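Local coordinates for putative oxidoreductase (Bacteroides fragilis NCTC 9343, PDB 3EOF), which probably acts as an FMN-dependent oxidoreductase of the nitroreductase family, binding flavin mononucleotide as its cofactor, at the interface of chains A and B. Residues are numbered along the deposited sequence; one frame, centred on the assembly and turned at random. Chains: chain A/B, Putative oxidoreductase.

Contact 1: the interface of chains A and B. Residues chain A 177, 179, 183, 186; chain B 45, 80, 83, 151.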
ATOM      1  N   ILE A 177     -14.802  -9.325   6.866  1.00 23.46           N
ATOM      2  CA  ILE A 177     -13.561  -8.565   6.813  0.50 23.13           C
ATOM      3  C   ILE A 177     -13.356  -7.719   8.039  1.00 20.52           C
ATOM      4  O   ILE A 177     -12.266  -7.628   8.555  1.00 21.16           O
ATOM      5  CB  ILE A 177     -13.574  -7.649   5.613  0.50 22.56           C
ATOM      6  CG1 ILE A 177     -13.572  -8.492   4.341  0.50 24.19           C
ATOM      7  CG2 ILE A 177     -12.378  -6.665   5.647  0.50 21.31           C
ATOM      8  CD1 ILE A 177     -13.835  -7.690   3.160  0.50 27.84           C
ATOM      9  N   HIS A 179     -13.670  -6.651  11.872  1.00 24.37           N
ATOM     10  CA  HIS A 179     -13.701  -7.231  13.198  1.00 21.24           C
ATOM     11  C   HIS A 179     -13.896  -6.103  14.197  1.00 21.07           C
ATOM     12  O   HIS A 179     -13.215  -5.090  14.108  1.00 20.36           O
ATOM     13  CB  HIS A 179     -12.402  -7.931  13.479  1.00 20.16           C
ATOM     14  CG  HIS A 179     -12.058  -8.991  12.494  1.00 16.11           C
ATOM     15  ND1 HIS A 179     -12.167 -10.335  12.768  1.00 20.66           N
ATOM     16  CD2 HIS A 179     -11.572  -8.902  11.240  1.00 20.46           C
ATOM     17  CE1 HIS A 179     -11.749 -11.029  11.725  1.00 19.07           C
ATOM     18  NE2 HIS A 179     -11.422 -10.178  10.771  1.00 24.51           N
ATOM     19  N   TYR A 183      -9.848  -9.445  16.740  1.00 23.50           N
ATOM     20  CA  TYR A 183     -10.027 -10.350  15.629  1.00 23.14           C
ATOM     21  C   TYR A 183     -10.925 -11.495  16.067  1.00 22.58           C
ATOM     22  O   TYR A 183     -10.675 -12.158  17.064  1.00 25.05           O
ATOM     23  CB  TYR A 183      -8.685 -10.904  15.195  1.00 22.05           C
ATOM     24  CG  TYR A 183      -8.645 -11.594  13.858  1.00 18.20           C
ATOM     25  CD1 TYR A 183      -8.907 -12.949  13.749  1.00 23.83           C
ATOM     26  CD2 TYR A 183      -8.277 -10.905  12.713  1.00 23.31           C
ATOM     27  CE1 TYR A 183      -8.818 -13.598  12.548  1.00 20.88           C
ATOM     28  CE2 TYR A 183      -8.199 -11.547  11.495  1.00 24.35           C
ATOM     29  CZ  TYR A 183      -8.457 -12.897  11.412  1.00 21.62           C
ATOM     30  OH  TYR A 183      -8.358 -13.562  10.196  1.00 23.64           O
ATOM     31  N   TYR A 186     -12.474 -17.184  12.278  1.00 25.69           N
ATOM     32  CA  TYR A 186     -13.474 -17.800  11.445  1.00 25.07           C
ATOM     33  C   TYR A 186     -13.676 -19.290  11.717  1.00 25.25           C
ATOM     34  O   TYR A 186     -12.737 -20.078  11.720  1.00 25.07           O
ATOM     35  CB  TYR A 186     -13.092 -17.609   9.984  1.00 24.64           C
ATOM     36  CG  TYR A 186     -12.826 -16.184   9.663  1.00 26.39           C
ATOM     37  CD1 TYR A 186     -13.874 -15.316   9.402  1.00 24.82           C
ATOM     38  CD2 TYR A 186     -11.539 -15.683   9.644  1.00 25.87           C
ATOM     39  CE1 TYR A 186     -13.643 -13.997   9.155  1.00 23.04           C
ATOM     40  CE2 TYR A 186     -11.306 -14.349   9.390  1.00 24.10           C
ATOM     41  CZ  TYR A 186     -12.363 -13.526   9.148  1.00 23.42           C
ATOM     42  OH  TYR A 186     -12.178 -12.222   8.881  1.00 27.41           O
TER
ATOM     43  N   SER B  45      -7.942  -7.787   6.831  1.00 23.07           N
ATOM     44  CA  SER B  45      -9.009  -7.634   7.806  1.00 19.22           C
ATOM     45  C   SER B  45      -8.808  -6.240   8.398  1.00 20.73           C
ATOM     46  O   SER B  45      -7.721  -5.688   8.379  1.00 20.06           O
ATOM     47  CB  SER B  45      -8.980  -8.686   8.908  1.00 23.48           C
ATOM     48  OG  SER B  45      -9.305  -9.993   8.443  1.00 21.23           O
ATOM     49  N   ASP B  80      -3.995 -10.296   5.941  1.00 23.13           N
ATOM     50  CA  ASP B  80      -4.714 -11.448   6.448  1.00 19.87           C
ATOM     51  C   ASP B  80      -4.814 -12.520   5.410  1.00 19.42           C
ATOM     52  O   ASP B  80      -5.601 -12.418   4.463  1.00 19.19           O
ATOM     53  CB  ASP B  80      -6.113 -11.032   6.921  1.00 17.17           C
ATOM     54  CG  ASP B  80      -6.903 -12.170   7.537  1.00 23.45           C
ATOM     55  OD1 ASP B  80      -6.631 -13.379   7.282  1.00 23.41           O
ATOM     56  OD2 ASP B  80      -7.829 -11.870   8.293  1.00 21.34           O
ATOM     57  N   ARG B  83      -7.929 -16.001   6.816  1.00 24.13           N
ATOM     58  CA  ARG B  83      -9.262 -16.272   6.320  1.00 24.44           C
ATOM     59  C   ARG B  83      -9.197 -17.145   5.023  1.00 23.48           C
ATOM     60  O   ARG B  83      -9.878 -18.181   4.928  1.00 22.61           O
ATOM     61  CB  ARG B  83     -10.037 -14.964   6.155  1.00 23.32           C
ATOM     62  CG  ARG B  83     -11.454 -15.177   5.682  1.00 26.41           C
ATOM     63  CD  ARG B  83     -12.217 -13.902   5.499  1.00 22.59           C
ATOM     64  NE  ARG B  83     -11.473 -12.982   4.691  1.00 30.58           N
ATOM     65  CZ  ARG B  83     -10.889 -11.861   5.108  1.00 24.96           C
ATOM     66  NH1 ARG B  83     -11.009 -11.391   6.341  1.00 25.53           N
ATOM     67  NH2 ARG B  83     -10.229 -11.163   4.225  1.00 31.09           N
ATOM     68  N   VAL B 151      -2.011 -13.334  10.277  1.00 22.47           N
ATOM     69  CA  VAL B 151      -2.618 -12.006  10.399  1.00 22.04           C
ATOM     70  C   VAL B 151      -1.532 -11.072  10.935  1.00 23.60           C
ATOM     71  O   VAL B 151      -0.846 -11.429  11.891  1.00 24.37           O
ATOM     72  CB  VAL B 151      -3.831 -12.006  11.310  1.00 24.03           C
ATOM     73  CG1 VAL B 151      -4.470 -10.608  11.278  1.00 15.71           C
ATOM     74  CG2 VAL B 151      -4.826 -13.094  10.881  1.00 16.33           C
TER
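With CG of A:Tyr183 anti to the backbone N (chi1 -166°) and CG of B:Asp80 likewise (chi1 -177°), phenol and carboxylate reach towards each other across the interface of chains A and B. The A:Tyr183 hydroxyl OH donates to B:Asp80 OD2 at 2.6 Å, on the syn side of the carboxylate but somewhat out of its plane. The A:Tyr183 ring meets B:Asp80 OD2 at its edge, while the imidazole of A:His179 covers one of its faces and B:Val151 CG2 packs 3.7 Å from A:Tyr183 CZ. B:Asp80 is steadied from its own chain: the backbone N of B:Arg83, in helix 82-89, donates to B:Asp80 OD1 at 3.0 Å.

B:Arg83 runs extended over one face of A:Tyr186, its CG 3.9 Å from the ring centroid, then bends at chi3 (51°). The turn returns the guanidinium to the phenol, where B:Arg83 NH1 donates to A:Tyr186 OH at 2.9 Å with the oxygen in the guanidinium plane. The planes of the two groups stand nearly perpendicular. B:Ser45 OG donates to A:His179 NE2 at 3.2 Å, tilted from the imidazole plane. The nearby carboxylate and guanidinium may tune the histidine's ionisation.

Here strand 178-180 and the following loop of chain A lie against the ends of strands 44-49, 73-80 and 151-160 of chain B, beside the start of helix 82-89.

Contact 2: the interface of chains A and B. Residues chain A 26, 29, 33, 46-48; chain B 178-179.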
ATOM      1  N   ASN A  26       0.332  13.794 -15.645  1.00 26.85           N
ATOM      2  CA  ASN A  26       1.076  14.531 -14.641  1.00 26.35           C
ATOM      3  C   ASN A  26       0.194  15.138 -13.582  1.00 26.87           C
ATOM      4  O   ASN A  26       0.607  15.226 -12.442  1.00 25.71           O
ATOM      5  CB  ASN A  26       1.929  15.619 -15.276  1.00 28.88           C
ATOM      6  CG  ASN A  26       3.096  15.074 -16.098  1.00 33.90           C
ATOM      7  OD1 ASN A  26       3.596  13.956 -15.884  1.00 32.13           O
ATOM      8  ND2 ASN A  26       3.540  15.881 -17.045  1.00 23.15           N
ATOM      9  N   LEU A  29      -0.827  12.192 -11.297  1.00 24.98           N
ATOM     10  CA  LEU A  29       0.334  11.846 -10.480  1.00 22.91           C
ATOM     11  C   LEU A  29       0.628  12.945  -9.437  1.00 23.38           C
ATOM     12  O   LEU A  29       0.706  12.639  -8.259  1.00 21.98           O
ATOM     13  CB  LEU A  29       1.545  11.516 -11.352  1.00 25.28           C
ATOM     14  CG  LEU A  29       1.500  10.202 -12.151  1.00 19.50           C
ATOM     15  CD1 LEU A  29       2.460  10.246 -13.282  1.00 20.30           C
ATOM     16  CD2 LEU A  29       1.747   8.980 -11.262  1.00 20.12           C
ATOM     17  N   PHE A  33       0.452  12.301  -5.345  1.00 23.85           N
ATOM     18  CA  PHE A  33       1.581  12.497  -4.443  1.00 22.88           C
ATOM     19  C   PHE A  33       1.181  13.245  -3.179  1.00 21.14           C
ATOM     20  O   PHE A  33       1.963  13.315  -2.250  1.00 20.32           O
ATOM     21  CB  PHE A  33       2.785  13.180  -5.110  1.00 21.95           C
ATOM     22  CG  PHE A  33       3.298  12.505  -6.358  1.00 22.43           C
ATOM     23  CD1 PHE A  33       3.122  11.158  -6.583  1.00 16.54           C
ATOM     24  CD2 PHE A  33       4.007  13.248  -7.306  1.00 20.13           C
ATOM     25  CE1 PHE A  33       3.633  10.554  -7.730  1.00 24.26           C
ATOM     26  CE2 PHE A  33       4.478  12.664  -8.434  1.00 23.89           C
ATOM     27  CZ  PHE A  33       4.285  11.305  -8.657  1.00 21.96           C
ATOM     28  N   VAL A  46       8.141   7.144  -9.574  1.00 24.92           N
ATOM     29  CA  VAL A  46       7.242   6.570 -10.550  1.00 22.94           C
ATOM     30  C   VAL A  46       7.937   6.621 -11.900  1.00 20.40           C
ATOM     31  O   VAL A  46       8.248   7.723 -12.436  1.00 18.96           O
ATOM     32  CB  VAL A  46       5.906   7.376 -10.646  1.00 23.37           C
ATOM     33  CG1 VAL A  46       4.908   6.651 -11.629  1.00 22.77           C
ATOM     34  CG2 VAL A  46       5.277   7.611  -9.246  1.00 23.80           C
ATOM     35  N   VAL A  47       8.202   5.448 -12.473  1.00 22.14           N
ATOM     36  CA  VAL A  47       8.702   5.390 -13.812  1.00 21.20           C
ATOM     37  C   VAL A  47       7.490   5.312 -14.746  1.00 23.74           C
ATOM     38  O   VAL A  47       6.635   4.416 -14.625  1.00 24.06           O
ATOM     39  CB  VAL A  47       9.650   4.207 -14.060  1.00 23.36           C
ATOM     40  CG1 VAL A  47      10.143   4.278 -15.456  1.00 14.50           C
ATOM     41  CG2 VAL A  47      10.807   4.259 -13.088  1.00 18.95           C
ATOM     42  N   VAL A  48       7.422   6.276 -15.661  1.00 25.33           N
ATOM     43  CA  VAL A  48       6.370   6.391 -16.680  1.00 22.17           C
ATOM     44  C   VAL A  48       6.921   5.825 -17.995  1.00 22.73           C
ATOM     45  O   VAL A  48       7.890   6.337 -18.527  1.00 20.12           O
ATOM     46  CB  VAL A  48       5.932   7.858 -16.892  1.00 25.88           C
ATOM     47  CG1 VAL A  48       4.878   7.969 -18.027  1.00 20.98           C
ATOM     48  CG2 VAL A  48       5.410   8.469 -15.542  1.00 16.52           C
TER
ATOM     49  N   ILE B 178       8.779  11.785 -10.757  1.00 25.75           N
ATOM     50  CA  ILE B 178       8.466  11.124 -12.019  1.00 25.19           C
ATOM     51  C   ILE B 178       9.723  11.017 -12.868  1.00 27.36           C
ATOM     52  O   ILE B 178      10.461  12.002 -13.016  1.00 25.96           O
ATOM     53  CB  ILE B 178       7.374  11.911 -12.802  1.00 26.98           C
ATOM     54  CG1 ILE B 178       6.110  12.027 -11.944  1.00 23.44           C
ATOM     55  CG2 ILE B 178       7.106  11.265 -14.176  1.00 24.21           C
ATOM     56  CD1 ILE B 178       5.049  13.025 -12.447  1.00 17.90           C
ATOM     57  N   HIS B 179       9.912   9.816 -13.423  1.00 25.88           N
ATOM     58  CA  HIS B 179      11.014   9.434 -14.308  1.00 28.52           C
ATOM     59  C   HIS B 179      10.430   8.924 -15.624  1.00 29.27           C
ATOM     60  O   HIS B 179       9.580   8.031 -15.628  1.00 29.66           O
ATOM     61  CB  HIS B 179      11.850   8.310 -13.684  1.00 27.19           C
ATOM     62  CG  HIS B 179      12.409   8.661 -12.332  1.00 25.28           C
ATOM     63  ND1 HIS B 179      13.723   9.019 -12.143  1.00 19.87           N
ATOM     64  CD2 HIS B 179      11.823   8.732 -11.117  1.00 20.08           C
ATOM     65  CE1 HIS B 179      13.921   9.308 -10.868  1.00 19.98           C
ATOM     66  NE2 HIS B 179      12.791   9.125 -10.218  1.00 19.78           N
TER
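The backbone N of B:His179 donates to A:Val46 O at 2.8 Å, one of a pair of main-chain bonds by which a short strand of chain B joins the sheet of chain A. A segment from the later part of the chain thus crosses to the partner subunit, as is common in dimers of the nitroreductase family. The same histidine, B:His179, accepts through its carbonyl O from A:Val48 N, also at 2.8 Å. A:Val47 lies between the two bonded valines, and the strands run parallel, with A:Val46 paired to B:Ile178 and A:Val47 to B:His179. One residue of chain B thus uses both its main-chain polar groups to bridge alternate residues of chain A.

B:Ile178 points the other way from B:His179, towards helix 22-32 and strand 44-49 of chain A, whose side chains it packs against. Its CG1 branch, placed beside the backbone N (chi1 -58°), extends towards the helix, where B:Ile178 CD1 lies 3.9 Å from CD1 of A:Leu29. Nearby, the side-chain amide oxygen OD1 of A:Asn26 touches the same methyl. B:Ile178 CG1 meets the rim of the A:Phe33 ring in its plane, 3.8 Å from A:Phe33 CZ, with the two side chains roughly perpendicular. One face of that ring is covered from within chain A by the carbonyl O of A:Leu29. The other branch, B:Ile178 CG2, packs against CG2 of A:Val48 at 3.5 Å, bringing the isoleucine against strand as well as helix. On the opposite side of the pairing, the imidazole of B:His179 turns its edge to A:Val46 O, with CD2 3.9 Å away.

The C-alpha centres of contact 1 and contact 2 lie about 34 Å apart, at symmetry-related ends of the two-fold interface; the twin of contact 2 lies beside contact 1. Both use strands 178-180 and 44-49 with the chains exchanged: chain A supplies the former to contact 1 and the latter to contact 2. His179 and the adjoining region therefore serve both, the side chain bonding in contact 1 and the main chain in contact 2. By symmetry each contact recurs with the chains swapped, so sheet pairing and side-chain contacts probably act together at each end of the dimer to hold this segment on the partner.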